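Local coordinates for reticulocyte binding protein (Streptococcus agalactiae COH1, PDB 3FAW) that probably hydrolyses the alpha-1,6-glucosidic linkages of pullulan and related alpha-glucans, acting as a cell-wall pullulanase of group B Streptococcus, at residues 42-45 and 51-54; 533-536 and 541-544; 536-541 and 580-585. All coordinates share one frame; numbering follows the deposited sequence.

Overall arrangement
The three contacts lie at two distant places. Interaction 1 comes first in sequence and joins strands 40-47 and 50-55, the opening hairpin of an N-terminal beta sheet. Interactions 2 and 3 lie in the region of the closed eight-stranded parallel barrel, their centres about 56 and 57 Å from that of interaction 1. They start from the same loop, after helix 518-525, share Phe536 and Pro541, and have centres about 9 Å apart. Ala535 O and Gly540 N, 2.8 Å apart, probably form a hydrogen bond between them. Interaction 1 belongs to a sheet far from the barrel, while interactions 2 and 3 fix one loop of the probable catalytic domain onto strand 542-543 and helix 578-586.

Interaction 1: residues 42-45 and 51-54; sequences DAQQ and IQAS
Gln44 and Gln52 face each other across an antiparallel beta hairpin built from strands 40-47 and 50-55. Their backbones form a hydrogen-bonded pair. Gln44 N donates to Gln52 O at 2.9 Å, and Gln52 N donates to Gln44 O at 2.8 Å. Both side chains rise from the same face of the sheet, but their amide planes stand nearly perpendicular, 82° apart. Gln52 NE2 donates to Gln44 OE1 at 3.0 Å, tilted out of the plane of that carbonyl. Gln44 CG lies beside its backbone N (chi1 -58°), which sends the chain back toward Asp42; the bend at chi2 (81°) then swings the amide across toward Gln52. Gln44 NE2 donates to Asp42 OD1 at 2.7 Å and meets the oxygen from above the carboxylate plane. The Gln44 amide is thus held at both its oxygen and its nitrogen, which fixes its rotation.

Ala43, Gln45, Ile51 and Ala53 point to the other face. Ile51 CG1 packs against the aliphatic part of Gln45, 4.0 Å from Gln45 CG, while Gln45 NE2 bonds Phe100 O and Asp47 O. Thr118 of strand 114-120 touches both Ala43 and Ile51. Backbone bonds to Arg119 on one flank and to Leu94 and Ile96 on the other place the hairpin within a larger sheet. At the Asp42 end, Ser54 N donates to Asp42 O at 2.8 Å, and Ser54 CB lies 3.4 Å from Asp42 OD1.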
loop_
_atom_site.group_PDB
_atom_site.type_symbol
_atom_site.label_atom_id
_atom_site.label_comp_id
_atom_site.label_asym_id
_atom_site.label_seq_id
_atom_site.Cartn_x
_atom_site.Cartn_y
_atom_site.Cartn_z
ATOM N N ASP A 42 2.519 -28.295 26.827
ATOM C CA ASP A 42 1.490 -27.258 26.843
ATOM C C ASP A 42 0.128 -27.850 26.479
ATOM O O ASP A 42 0.007 -29.053 26.234
ATOM C CB ASP A 42 1.866 -26.119 25.887
ATOM C CG ASP A 42 2.106 -26.600 24.464
ATOM O OD1 ASP A 42 1.118 -26.883 23.750
ATOM O OD2 ASP A 42 3.286 -26.685 24.056
ATOM N N ALA A 43 -0.895 -27.001 26.457
ATOM C CA ALA A 43 -2.248 -27.438 26.137
ATOM C C ALA A 43 -3.118 -26.277 25.671
ATOM O O ALA A 43 -2.941 -25.137 26.113
ATOM C CB ALA A 43 -2.879 -28.113 27.342
ATOM N N GLN A 44 -4.049 -26.581 24.770
ATOM C CA GLN A 44 -5.002 -25.599 24.264
ATOM C C GLN A 44 -6.410 -26.186 24.225
ATOM O O GLN A 44 -6.587 -27.361 23.881
ATOM C CB GLN A 44 -4.612 -25.124 22.861
ATOM C CG GLN A 44 -3.215 -24.510 22.752
ATOM C CD GLN A 44 -2.100 -25.550 22.645
ATOM O OE1 GLN A 44 -2.282 -26.614 22.054
ATOM N NE2 GLN A 44 -0.935 -25.235 23.213
ATOM N N GLN A 45 -7.403 -25.371 24.584
ATOM C CA GLN A 45 -8.809 -25.740 24.403
ATOM C C GLN A 45 -9.301 -25.245 23.040
ATOM O O GLN A 45 -9.245 -24.045 22.746
ATOM C CB GLN A 45 -9.689 -25.182 25.526
ATOM C CG GLN A 45 -11.126 -25.726 25.483
ATOM C CD GLN A 45 -11.958 -25.369 26.700
ATOM O OE1 GLN A 45 -11.453 -24.823 27.680
ATOM N NE2 GLN A 45 -13.251 -25.676 26.638
ATOM N N ILE A 51 -9.692 -30.671 24.407
ATOM C CA ILE A 51 -8.416 -30.030 24.733
ATOM C C ILE A 51 -7.249 -30.817 24.132
ATOM O O ILE A 51 -7.132 -32.020 24.352
ATOM C CB ILE A 51 -8.212 -29.920 26.262
ATOM C CG1 ILE A 51 -9.188 -28.897 26.855
ATOM C CG2 ILE A 51 -6.764 -29.532 26.596
ATOM C CD1 ILE A 51 -9.054 -28.717 28.355
ATOM N N GLN A 52 -6.390 -30.138 23.373
ATOM C CA GLN A 52 -5.187 -30.774 22.827
ATOM C C GLN A 52 -3.970 -30.458 23.697
ATOM O O GLN A 52 -3.675 -29.294 23.964
ATOM C CB GLN A 52 -4.941 -30.378 21.362
ATOM C CG GLN A 52 -4.806 -28.891 21.071
ATOM C CD GLN A 52 -4.300 -28.619 19.665
ATOM O OE1 GLN A 52 -4.572 -29.379 18.731
ATOM N NE2 GLN A 52 -3.558 -27.527 19.506
ATOM N N ALA A 53 -3.289 -31.512 24.149
ATOM C CA ALA A 53 -2.110 -31.395 25.006
ATOM C C ALA A 53 -0.878 -31.857 24.244
ATOM O O ALA A 53 -0.845 -32.982 23.736
ATOM C CB ALA A 53 -2.283 -32.234 26.267
ATOM N N SER A 54 0.133 -30.996 24.171
ATOM C CA SER A 54 1.365 -31.321 23.457
ATOM C C SER A 54 2.386 -31.964 24.396
ATOM O O SER A 54 2.584 -31.507 25.525
ATOM C CB SER A 54 1.956 -30.071 22.812
ATOM O OG SER A 54 3.051 -30.412 21.988
HETATM O O HOH W 1 -1.129 -28.772 22.094
#

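Interaction 2: residues 533-536 and 541-544; sequences TPAF and PQSL
Gln542 and Phe536 carry most of this contact, with 65 and 57 Å² covered by the opposing segment. The aliphatic part of Gln542 lies against the backbone where Phe536 begins. Gln542 CG is 3.7 Å from Phe536 N and 4.1 Å from Phe536 CB. The Gln542 chain then bends at chi2 (-67°), and its end runs back over Ala535, the next most covered residue. No hydrogen bond crosses between the segments, so this is contact by packing.

The Phe536 ring is approached at its edge, close to its plane. Gln542 CB comes to 4.3 Å from Phe536 CD1, and Leu544 CD2 comes to 4.0 Å from Phe536 CE1. The Leu544 side chain crosses that of Phe536 at about a right angle. Phe536 CG is anti to the backbone N (chi1 -165°), which directs the ring toward Leu544.

Leu544 is the first residue of helix 544-551, and Ser543 before it takes the N-cap position. Strand 542-543 pairs antiparallel with strand 733-734, and Phe536 also touches Ala755. Phe536 makes a backbone hydrogen bond to Ser523 of helix 518-525 as well. The loop therefore sits between barrel-region elements and C-terminal beta structure, within the chain that links the sixth and seventh strands of a TIM barrel, the catalytic fold of the alpha-amylase family.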
loop_
_atom_site.group_PDB
_atom_site.type_symbol
_atom_site.label_atom_id
_atom_site.label_comp_id
_atom_site.label_asym_id
_atom_site.label_seq_id
_atom_site.Cartn_x
_atom_site.Cartn_y
_atom_site.Cartn_z
ATOM N N THR A 533 20.390 -3.698 -14.209
ATOM C CA THR A 533 20.737 -4.515 -15.371
ATOM C C THR A 533 20.055 -3.965 -16.623
ATOM O O THR A 533 18.868 -3.649 -16.582
ATOM C CB THR A 533 20.316 -5.978 -15.178
ATOM O OG1 THR A 533 20.826 -6.457 -13.929
ATOM C CG2 THR A 533 20.859 -6.850 -16.309
ATOM N N PRO A 534 20.805 -3.827 -17.736
ATOM C CA PRO A 534 20.202 -3.358 -18.991
ATOM C C PRO A 534 18.965 -4.161 -19.417
ATOM O O PRO A 534 18.981 -5.392 -19.386
ATOM C CB PRO A 534 21.336 -3.530 -20.009
ATOM C CG PRO A 534 22.574 -3.440 -19.210
ATOM C CD PRO A 534 22.253 -4.061 -17.884
ATOM N N ALA A 535 17.906 -3.446 -19.792
ATOM C CA ALA A 535 16.643 -4.044 -20.217
ATOM C C ALA A 535 16.157 -3.323 -21.481
ATOM O O ALA A 535 16.962 -2.692 -22.165
ATOM C CB ALA A 535 15.614 -3.963 -19.094
ATOM N N PHE A 536 14.864 -3.404 -21.793
ATOM C CA PHE A 536 14.366 -2.932 -23.095
ATOM C C PHE A 536 14.724 -1.476 -23.429
ATOM O O PHE A 536 15.225 -1.205 -24.517
ATOM C CB PHE A 536 12.852 -3.120 -23.217
ATOM C CG PHE A 536 12.342 -2.994 -24.629
ATOM C CD1 PHE A 536 12.498 -4.040 -25.531
ATOM C CD2 PHE A 536 11.711 -1.833 -25.057
ATOM C CE1 PHE A 536 12.036 -3.931 -26.834
ATOM C CE2 PHE A 536 11.241 -1.717 -26.363
ATOM C CZ PHE A 536 11.408 -2.764 -27.253
ATOM N N PRO A 541 18.697 -6.277 -24.936
ATOM C CA PRO A 541 17.677 -6.938 -25.760
ATOM C C PRO A 541 16.769 -7.904 -24.986
ATOM O O PRO A 541 17.248 -8.703 -24.186
ATOM C CB PRO A 541 18.507 -7.693 -26.805
ATOM C CG PRO A 541 19.788 -6.963 -26.872
ATOM C CD PRO A 541 20.051 -6.499 -25.476
ATOM N N GLN A 542 15.466 -7.810 -25.227
ATOM C CA GLN A 542 14.479 -8.664 -24.564
ATOM C C GLN A 542 13.691 -9.444 -25.607
ATOM O O GLN A 542 13.532 -8.984 -26.737
ATOM C CB GLN A 542 13.517 -7.821 -23.722
ATOM C CG GLN A 542 14.186 -6.931 -22.668
ATOM C CD GLN A 542 14.853 -7.718 -21.551
ATOM O OE1 GLN A 542 16.061 -7.599 -21.326
ATOM N NE2 GLN A 542 14.073 -8.528 -20.847
ATOM N N SER A 543 13.200 -10.622 -25.231
ATOM C CA SER A 543 12.305 -11.393 -26.095
ATOM C C SER A 543 11.053 -10.560 -26.382
ATOM O O SER A 543 10.369 -10.127 -25.458
ATOM C CB SER A 543 11.920 -12.720 -25.438
ATOM O OG SER A 543 11.030 -13.460 -26.256
ATOM N N LEU A 544 10.770 -10.328 -27.660
ATOM C CA LEU A 544 9.676 -9.437 -28.056
ATOM C C LEU A 544 8.296 -10.041 -27.801
ATOM O O LEU A 544 7.326 -9.311 -27.620
ATOM C CB LEU A 544 9.803 -9.046 -29.531
ATOM C CG LEU A 544 11.121 -8.371 -29.938
ATOM C CD1 LEU A 544 11.053 -7.951 -31.388
ATOM C CD2 LEU A 544 11.446 -7.180 -29.039
#

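Interaction 3: residues 536-541 and 580-585; sequences FITGGP and DVIAKS
Ser585 OG has two polar partners. It donates to Val581 O at 2.7 Å, one turn back in the same helix, and it accepts a bond from water 2, also at 2.7 Å. Val581 O takes the backbone Ser585 N as well, at 2.8 Å, and the two donors reach it from opposite faces of its carbonyl plane. With OG beside the backbone N (chi1 -65°), the serine can turn back onto this carbonyl. Water 2 continues across the contact to Thr538 OG1 at 2.7 Å. No direct hydrogen bond joins the two segments; water 2 bridges them. Thr538 OG1 is also bonded to Ala535 N, which ties the threonine into its own loop.

The loop follows helix 518-525, and its partner is helix 578-586, which comes after strand 566-568 of the eight-stranded parallel barrel. The contact thus packs the chain leading out of one helix of a TIM-barrel domain onto a later helix. Thr538 points at the helix and meets Ser585 and Ile582, one turn apart. Its CB lies 3.6 Å from Ser585 CB. Thr538 CG2 leans on both residues, 3.7 Å from Ser585 CB and 3.9 Å from Ile582 CG1.

Next to it, Ile537 and Ile582 cross at about a right angle. They meet through their end methyls, with Ile537 CD1 4.2 Å from Ile582 CD1. Helix 590-609 covers this apolar side, where Met607 touches Ile537 and Ile597 touches Ile582. From the same helix, Arg600 NH1 bonds Ile537 O.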
loop_
_atom_site.group_PDB
_atom_site.type_symbol
_atom_site.label_atom_id
_atom_site.label_comp_id
_atom_site.label_asym_id
_atom_site.label_seq_id
_atom_site.Cartn_x
_atom_site.Cartn_y
_atom_site.Cartn_z
ATOM N N PHE A 536 14.864 -3.404 -21.793
ATOM C CA PHE A 536 14.366 -2.932 -23.095
ATOM C C PHE A 536 14.724 -1.476 -23.429
ATOM O O PHE A 536 15.225 -1.205 -24.517
ATOM C CB PHE A 536 12.852 -3.120 -23.217
ATOM C CG PHE A 536 12.342 -2.994 -24.629
ATOM C CD1 PHE A 536 12.498 -4.040 -25.531
ATOM C CD2 PHE A 536 11.711 -1.833 -25.057
ATOM C CE1 PHE A 536 12.036 -3.931 -26.834
ATOM C CE2 PHE A 536 11.241 -1.717 -26.363
ATOM C CZ PHE A 536 11.408 -2.764 -27.253
ATOM N N ILE A 537 14.463 -0.549 -22.508
ATOM C CA ILE A 537 14.738 0.873 -22.753
ATOM C C ILE A 537 16.137 1.321 -22.294
ATOM O O ILE A 537 16.454 2.507 -22.377
ATOM C CB ILE A 537 13.653 1.804 -22.126
ATOM C CG1 ILE A 537 13.802 1.904 -20.598
ATOM C CG2 ILE A 537 12.254 1.335 -22.533
ATOM C CD1 ILE A 537 12.686 2.690 -19.910
ATOM N N THR A 538 16.962 0.383 -21.825
ATOM C CA THR A 538 18.309 0.693 -21.326
ATOM C C THR A 538 19.399 -0.174 -21.979
ATOM O O THR A 538 20.429 -0.469 -21.360
ATOM C CB THR A 538 18.381 0.553 -19.787
ATOM O OG1 THR A 538 17.913 -0.743 -19.398
ATOM C CG2 THR A 538 17.530 1.626 -19.110
ATOM N N GLY A 539 19.163 -0.579 -23.225
ATOM C CA GLY A 539 20.187 -1.247 -24.040
ATOM C C GLY A 539 20.343 -2.754 -23.890
ATOM O O GLY A 539 21.307 -3.320 -24.399
ATOM N N GLY A 540 19.406 -3.410 -23.210
ATOM C CA GLY A 540 19.443 -4.869 -23.056
ATOM C C GLY A 540 18.340 -5.552 -23.853
ATOM O O GLY A 540 17.168 -5.429 -23.496
ATOM N N PRO A 541 18.697 -6.277 -24.936
ATOM C CA PRO A 541 17.677 -6.938 -25.760
ATOM C C PRO A 541 16.769 -7.904 -24.986
ATOM O O PRO A 541 17.248 -8.703 -24.186
ATOM C CB PRO A 541 18.507 -7.693 -26.805
ATOM C CG PRO A 541 19.788 -6.963 -26.872
ATOM C CD PRO A 541 20.051 -6.499 -25.476
ATOM N N ASP A 580 16.826 7.737 -12.448
ATOM C CA ASP A 580 18.051 7.273 -11.801
ATOM C C ASP A 580 18.433 5.844 -12.192
ATOM O O ASP A 580 19.617 5.534 -12.331
ATOM C CB ASP A 580 17.931 7.385 -10.275
ATOM C CG ASP A 580 17.851 8.831 -9.786
ATOM O OD1 ASP A 580 18.106 9.776 -10.561
ATOM O OD2 ASP A 580 17.540 9.023 -8.599
ATOM N N VAL A 581 17.438 4.977 -12.363
ATOM C CA VAL A 581 17.686 3.585 -12.760
ATOM C C VAL A 581 18.117 3.496 -14.231
ATOM O O VAL A 581 18.932 2.652 -14.594
ATOM C CB VAL A 581 16.456 2.681 -12.490
ATOM C CG1 VAL A 581 15.342 2.936 -13.515
ATOM C CG2 VAL A 581 16.864 1.217 -12.485
ATOM N N ILE A 582 17.578 4.377 -15.070
ATOM C CA ILE A 582 18.029 4.488 -16.460
ATOM C C ILE A 582 19.503 4.901 -16.523
ATOM O O ILE A 582 20.286 4.280 -17.236
ATOM C CB ILE A 582 17.160 5.479 -17.270
ATOM C CG1 ILE A 582 15.809 4.839 -17.603
ATOM C CG2 ILE A 582 17.870 5.899 -18.561
ATOM C CD1 ILE A 582 14.775 5.814 -18.143
ATOM N N ALA A 583 19.872 5.934 -15.765
ATOM C CA ALA A 583 21.253 6.428 -15.724
ATOM C C ALA A 583 22.218 5.371 -15.185
ATOM O O ALA A 583 23.349 5.241 -15.673
ATOM C CB ALA A 583 21.341 7.699 -14.883
ATOM N N LYS A 584 21.765 4.628 -14.176
ATOM C CA LYS A 584 22.534 3.515 -13.619
ATOM C C LYS A 584 22.675 2.376 -14.624
ATOM O O LYS A 584 23.764 1.824 -14.790
ATOM C CB LYS A 584 21.872 2.992 -12.335
ATOM C CG LYS A 584 22.438 1.668 -11.810
ATOM C CD LYS A 584 23.907 1.774 -11.425
ATOM C CE LYS A 584 24.446 0.445 -10.907
ATOM N NZ LYS A 584 25.873 0.546 -10.489
ATOM N N SER A 585 21.574 2.038 -15.293
ATOM C CA SER A 585 21.542 0.891 -16.207
ATOM C C SER A 585 22.453 1.064 -17.423
ATOM O O SER A 585 23.127 0.119 -17.833
ATOM C CB SER A 585 20.108 0.601 -16.649
ATOM O OG SER A 585 19.319 0.182 -15.543
HETATM O O HOH W 2 17.629 -1.477 -16.850
#